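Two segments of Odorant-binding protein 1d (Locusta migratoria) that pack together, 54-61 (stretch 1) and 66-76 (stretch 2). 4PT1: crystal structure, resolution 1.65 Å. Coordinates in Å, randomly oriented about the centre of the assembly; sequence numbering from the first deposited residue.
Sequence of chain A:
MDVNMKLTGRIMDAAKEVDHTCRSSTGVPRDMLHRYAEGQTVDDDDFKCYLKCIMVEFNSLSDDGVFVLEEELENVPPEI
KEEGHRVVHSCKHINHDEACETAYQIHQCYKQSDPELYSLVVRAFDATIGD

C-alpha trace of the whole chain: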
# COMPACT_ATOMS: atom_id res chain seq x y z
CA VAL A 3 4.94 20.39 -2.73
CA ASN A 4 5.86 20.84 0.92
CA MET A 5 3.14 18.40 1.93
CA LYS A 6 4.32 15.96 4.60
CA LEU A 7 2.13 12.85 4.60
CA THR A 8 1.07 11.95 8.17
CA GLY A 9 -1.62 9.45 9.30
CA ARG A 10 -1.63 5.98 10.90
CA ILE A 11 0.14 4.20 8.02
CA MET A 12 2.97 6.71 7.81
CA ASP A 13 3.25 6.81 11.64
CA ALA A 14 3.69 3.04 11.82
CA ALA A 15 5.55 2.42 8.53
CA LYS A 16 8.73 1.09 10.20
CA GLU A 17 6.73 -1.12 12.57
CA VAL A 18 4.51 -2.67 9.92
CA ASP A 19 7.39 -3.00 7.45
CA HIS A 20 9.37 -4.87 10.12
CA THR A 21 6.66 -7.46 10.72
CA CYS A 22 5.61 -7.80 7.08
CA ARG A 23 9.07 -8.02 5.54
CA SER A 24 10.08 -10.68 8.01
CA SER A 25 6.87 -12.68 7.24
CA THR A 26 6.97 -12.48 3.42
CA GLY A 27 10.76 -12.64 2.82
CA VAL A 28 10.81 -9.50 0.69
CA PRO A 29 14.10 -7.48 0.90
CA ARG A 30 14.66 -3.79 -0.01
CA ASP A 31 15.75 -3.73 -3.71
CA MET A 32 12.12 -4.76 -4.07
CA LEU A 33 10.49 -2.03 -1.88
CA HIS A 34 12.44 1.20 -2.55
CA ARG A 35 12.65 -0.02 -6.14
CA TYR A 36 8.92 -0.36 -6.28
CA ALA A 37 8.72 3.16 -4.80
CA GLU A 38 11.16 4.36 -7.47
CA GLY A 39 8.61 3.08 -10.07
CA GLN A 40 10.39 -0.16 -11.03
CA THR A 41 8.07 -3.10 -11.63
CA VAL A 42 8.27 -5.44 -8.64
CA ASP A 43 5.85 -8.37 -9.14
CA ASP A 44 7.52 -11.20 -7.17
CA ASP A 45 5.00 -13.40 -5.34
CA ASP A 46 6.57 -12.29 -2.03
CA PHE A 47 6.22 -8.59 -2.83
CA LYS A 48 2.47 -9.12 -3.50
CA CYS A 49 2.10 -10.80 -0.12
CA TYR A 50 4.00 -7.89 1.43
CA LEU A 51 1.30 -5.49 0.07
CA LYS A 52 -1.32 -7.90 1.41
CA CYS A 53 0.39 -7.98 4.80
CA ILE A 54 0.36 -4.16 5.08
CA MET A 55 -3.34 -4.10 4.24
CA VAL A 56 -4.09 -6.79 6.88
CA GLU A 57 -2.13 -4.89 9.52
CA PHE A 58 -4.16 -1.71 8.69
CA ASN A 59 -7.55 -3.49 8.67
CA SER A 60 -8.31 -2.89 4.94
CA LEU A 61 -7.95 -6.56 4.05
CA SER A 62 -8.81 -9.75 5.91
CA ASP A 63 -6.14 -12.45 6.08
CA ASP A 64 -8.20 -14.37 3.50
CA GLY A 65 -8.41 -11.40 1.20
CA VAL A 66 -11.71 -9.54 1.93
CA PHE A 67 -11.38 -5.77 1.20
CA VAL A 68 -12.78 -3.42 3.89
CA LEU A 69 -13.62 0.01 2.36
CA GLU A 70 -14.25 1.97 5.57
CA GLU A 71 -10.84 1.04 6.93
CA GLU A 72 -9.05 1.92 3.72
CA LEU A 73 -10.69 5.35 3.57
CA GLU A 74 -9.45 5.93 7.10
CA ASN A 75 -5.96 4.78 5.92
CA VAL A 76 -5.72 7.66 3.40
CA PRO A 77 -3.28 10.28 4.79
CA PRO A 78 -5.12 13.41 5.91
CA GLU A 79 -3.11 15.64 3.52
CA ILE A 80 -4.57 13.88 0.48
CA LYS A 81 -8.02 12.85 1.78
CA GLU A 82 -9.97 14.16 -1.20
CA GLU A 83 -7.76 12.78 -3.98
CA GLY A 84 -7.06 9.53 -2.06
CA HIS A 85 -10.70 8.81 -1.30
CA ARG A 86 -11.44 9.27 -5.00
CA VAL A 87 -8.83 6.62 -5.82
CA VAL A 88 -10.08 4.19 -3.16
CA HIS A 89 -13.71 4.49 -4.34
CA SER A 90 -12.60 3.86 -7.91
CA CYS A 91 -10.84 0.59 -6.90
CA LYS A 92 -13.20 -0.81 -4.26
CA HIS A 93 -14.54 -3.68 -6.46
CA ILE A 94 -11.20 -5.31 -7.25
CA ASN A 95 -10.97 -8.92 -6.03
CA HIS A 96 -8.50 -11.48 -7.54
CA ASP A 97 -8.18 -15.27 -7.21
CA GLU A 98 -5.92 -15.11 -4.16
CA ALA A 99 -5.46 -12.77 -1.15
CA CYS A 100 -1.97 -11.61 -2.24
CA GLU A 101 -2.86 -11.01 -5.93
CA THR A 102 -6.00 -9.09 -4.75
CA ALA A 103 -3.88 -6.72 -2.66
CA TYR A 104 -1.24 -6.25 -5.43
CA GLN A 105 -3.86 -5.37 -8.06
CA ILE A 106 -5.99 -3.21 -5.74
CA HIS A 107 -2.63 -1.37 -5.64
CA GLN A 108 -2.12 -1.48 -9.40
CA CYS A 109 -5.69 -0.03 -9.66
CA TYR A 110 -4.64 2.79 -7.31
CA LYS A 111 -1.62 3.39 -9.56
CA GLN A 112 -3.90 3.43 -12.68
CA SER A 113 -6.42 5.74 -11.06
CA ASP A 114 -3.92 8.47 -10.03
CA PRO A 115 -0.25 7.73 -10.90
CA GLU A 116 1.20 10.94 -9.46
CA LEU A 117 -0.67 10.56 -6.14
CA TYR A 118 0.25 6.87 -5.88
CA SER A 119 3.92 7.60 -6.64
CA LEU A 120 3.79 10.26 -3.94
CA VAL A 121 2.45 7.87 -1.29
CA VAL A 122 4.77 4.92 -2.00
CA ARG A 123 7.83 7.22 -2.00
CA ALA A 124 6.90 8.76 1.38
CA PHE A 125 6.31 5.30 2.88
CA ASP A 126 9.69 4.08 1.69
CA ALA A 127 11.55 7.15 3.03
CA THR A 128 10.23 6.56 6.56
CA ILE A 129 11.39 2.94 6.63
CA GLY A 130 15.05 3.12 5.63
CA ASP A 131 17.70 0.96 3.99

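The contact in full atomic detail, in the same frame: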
# COMPACT_ATOMS: atom_id res chain seq x y z
N ILE A 54 0.61 -5.55 4.68
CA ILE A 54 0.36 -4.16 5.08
C ILE A 54 -1.15 -3.92 5.19
O ILE A 54 -1.63 -3.35 6.17
CB ILE A 54 0.99 -3.15 4.10
CG1 ILE A 54 2.51 -3.09 4.30
CG2 ILE A 54 0.44 -1.72 4.32
CD1 ILE A 54 3.18 -2.27 3.22
N MET A 55 -1.91 -4.36 4.20
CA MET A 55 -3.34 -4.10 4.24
C MET A 55 -3.99 -4.80 5.43
O MET A 55 -4.90 -4.25 6.06
CB MET A 55 -4.01 -4.50 2.93
CG MET A 55 -3.56 -3.66 1.75
SD MET A 55 -4.44 -4.12 0.25
CE MET A 55 -6.00 -3.28 0.54
N VAL A 56 -3.54 -6.02 5.74
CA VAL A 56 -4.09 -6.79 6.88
C VAL A 56 -3.77 -6.08 8.18
O VAL A 56 -4.62 -5.94 9.04
CB VAL A 56 -3.57 -8.24 6.92
CG1 VAL A 56 -4.02 -8.91 8.21
CG2 VAL A 56 -4.06 -9.02 5.71
N GLU A 57 -2.54 -5.58 8.30
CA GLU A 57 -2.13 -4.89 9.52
C GLU A 57 -2.90 -3.55 9.70
O GLU A 57 -3.12 -3.11 10.84
CB GLU A 57 -0.62 -4.67 9.50
CG GLU A 57 0.18 -5.96 9.62
CD GLU A 57 0.03 -6.63 10.96
OE1 GLU A 57 0.29 -5.99 12.00
OE2 GLU A 57 -0.32 -7.83 10.97
N PHE A 58 -3.33 -2.94 8.61
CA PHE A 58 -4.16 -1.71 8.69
C PHE A 58 -5.65 -1.94 8.40
O PHE A 58 -6.36 -1.02 7.98
CB PHE A 58 -3.58 -0.62 7.79
CG PHE A 58 -2.21 -0.16 8.22
CD1 PHE A 58 -2.04 0.50 9.44
CD2 PHE A 58 -1.10 -0.38 7.42
CE1 PHE A 58 -0.78 0.91 9.85
CE2 PHE A 58 0.16 0.04 7.82
CZ PHE A 58 0.31 0.70 9.04
N ASN A 59 -6.11 -3.17 8.63
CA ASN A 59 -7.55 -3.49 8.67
C ASN A 59 -8.34 -3.35 7.36
O ASN A 59 -9.56 -3.52 7.38
CB ASN A 59 -8.26 -2.64 9.74
CG ASN A 59 -7.53 -2.66 11.06
OD1 ASN A 59 -7.01 -1.62 11.51
ND2 ASN A 59 -7.48 -3.84 11.70
N SER A 60 -7.65 -3.08 6.24
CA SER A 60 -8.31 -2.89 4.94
C SER A 60 -8.42 -4.17 4.14
O SER A 60 -9.06 -4.18 3.09
CB SER A 60 -7.60 -1.81 4.10
OG SER A 60 -6.20 -2.03 4.00
N LEU A 61 -7.77 -5.23 4.62
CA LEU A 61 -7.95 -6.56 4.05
C LEU A 61 -7.97 -7.61 5.16
O LEU A 61 -7.26 -7.51 6.16
CB LEU A 61 -6.84 -6.84 3.02
CG LEU A 61 -7.10 -7.89 1.94
CD1 LEU A 61 -7.95 -7.31 0.81
CD2 LEU A 61 -5.80 -8.45 1.38
N VAL A 66 -10.46 -10.33 2.05
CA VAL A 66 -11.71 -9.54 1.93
C VAL A 66 -11.39 -8.05 2.16
O VAL A 66 -10.97 -7.66 3.25
CB VAL A 66 -12.78 -10.00 2.95
CG1 VAL A 66 -14.08 -9.20 2.79
CG2 VAL A 66 -13.05 -11.48 2.80
N PHE A 67 -11.60 -7.24 1.13
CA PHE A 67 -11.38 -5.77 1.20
C PHE A 67 -12.40 -5.06 2.10
O PHE A 67 -13.60 -5.34 2.03
CB PHE A 67 -11.40 -5.18 -0.22
CG PHE A 67 -11.13 -3.70 -0.27
CD1 PHE A 67 -9.86 -3.20 -0.03
CD2 PHE A 67 -12.16 -2.81 -0.55
CE1 PHE A 67 -9.62 -1.85 -0.09
CE2 PHE A 67 -11.92 -1.46 -0.61
CZ PHE A 67 -10.66 -0.97 -0.38
N VAL A 68 -11.93 -4.15 2.96
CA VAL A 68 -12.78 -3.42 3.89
C VAL A 68 -12.68 -1.89 3.62
O VAL A 68 -11.76 -1.21 4.09
CB VAL A 68 -12.44 -3.75 5.35
CG1 VAL A 68 -13.42 -3.09 6.30
CG2 VAL A 68 -12.47 -5.26 5.58
N LEU A 69 -13.64 -1.38 2.87
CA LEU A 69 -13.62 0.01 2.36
C LEU A 69 -13.48 1.07 3.44
O LEU A 69 -12.71 1.99 3.28
CB LEU A 69 -14.88 0.30 1.55
CG LEU A 69 -15.13 1.71 1.02
CD1 LEU A 69 -14.03 2.16 0.07
CD2 LEU A 69 -16.48 1.76 0.32
N GLU A 70 -14.22 0.95 4.53
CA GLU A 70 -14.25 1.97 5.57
C GLU A 70 -12.88 2.14 6.19
O GLU A 70 -12.43 3.26 6.48
CB GLU A 70 -15.30 1.62 6.66
N GLU A 71 -12.19 1.02 6.37
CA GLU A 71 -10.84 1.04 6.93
C GLU A 71 -9.84 1.65 5.97
O GLU A 71 -8.95 2.36 6.39
CB GLU A 71 -10.40 -0.36 7.35
CG GLU A 71 -11.26 -0.93 8.48
CD GLU A 71 -10.93 -0.40 9.86
OE1 GLU A 71 -10.00 0.41 10.04
OE2 GLU A 71 -11.64 -0.83 10.80
N GLU A 72 -9.99 1.38 4.69
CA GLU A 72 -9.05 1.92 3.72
C GLU A 72 -9.20 3.42 3.58
O GLU A 72 -8.21 4.13 3.44
CB GLU A 72 -9.17 1.21 2.37
CG GLU A 72 -8.05 1.51 1.37
CD GLU A 72 -6.72 0.83 1.68
OE1 GLU A 72 -6.35 0.58 2.86
OE2 GLU A 72 -5.99 0.54 0.73
N LEU A 73 -10.45 3.91 3.63
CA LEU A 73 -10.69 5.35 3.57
C LEU A 73 -10.05 6.02 4.76
O LEU A 73 -9.45 7.08 4.62
CB LEU A 73 -12.19 5.67 3.50
CG LEU A 73 -12.93 5.20 2.24
CD1 LEU A 73 -14.43 5.32 2.39
CD2 LEU A 73 -12.47 5.90 0.97
N GLU A 74 -10.16 5.41 5.93
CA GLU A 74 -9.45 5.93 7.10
C GLU A 74 -7.92 5.91 6.92
O GLU A 74 -7.22 6.79 7.43
CB GLU A 74 -9.83 5.16 8.37
CG GLU A 74 -11.22 5.47 8.88
CD GLU A 74 -11.52 4.74 10.18
OE1 GLU A 74 -10.81 5.00 11.18
OE2 GLU A 74 -12.46 3.92 10.20
N ASN A 75 -7.41 4.91 6.19
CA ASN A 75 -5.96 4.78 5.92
C ASN A 75 -5.37 5.86 5.02
O ASN A 75 -4.16 6.03 4.96
CB ASN A 75 -5.62 3.40 5.33
CG ASN A 75 -5.75 2.29 6.33
OD1 ASN A 75 -5.68 2.54 7.53
ND2 ASN A 75 -5.99 1.05 5.86
N VAL A 76 -6.22 6.57 4.28
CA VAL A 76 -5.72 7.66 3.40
C VAL A 76 -5.15 8.79 4.26
O VAL A 76 -5.82 9.23 5.19
CB VAL A 76 -6.84 8.24 2.52
CG1 VAL A 76 -6.31 9.41 1.69
CG2 VAL A 76 -7.44 7.16 1.64

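What joins the two backbones? The first helix has ended and the second has not begun where they meet, at a single bridge pairing Leu61 with Phe67, their CA atoms 4.5 Å apart. Val68 N donates to Ser60 O at 2.9 Å, nearly straight, just before the second helix starts. Leu61 CA also approaches Val66 O at 3.3 Å, a CA-H...O contact.

How is the carbonyl of Phe58 satisfied? Phe58 is the first residue to leave helical geometry, and Phe58 O accepts from Asn75 ND2 at 3.0 Å, almost linearly. Asn75 ND2 also donates to Glu72 OE1 at 3.1 Å, so one side-chain amide links Phe58 of the first stretch to Glu72 of the second. Asn75 OD1 finds a partner elsewhere in the structure.

Where does the hydroxyl of Ser60 turn? Ser60 OG lies 2.9 Å from Glu72 OE1 and 3.3 Å from Met55 O, both weak hydrogen bonds competing for one proton. The backbone of Ser60 is better settled: Ser60 N donates to Met55 O at 3.0 Å.

Which apolar groups fill in around these bonds? Met55 CE reaches the edge of the Phe67 ring, 3.9 Å from Phe67 CD1, while Leu61 CD1 lies 4.2 Å from Phe67 CB.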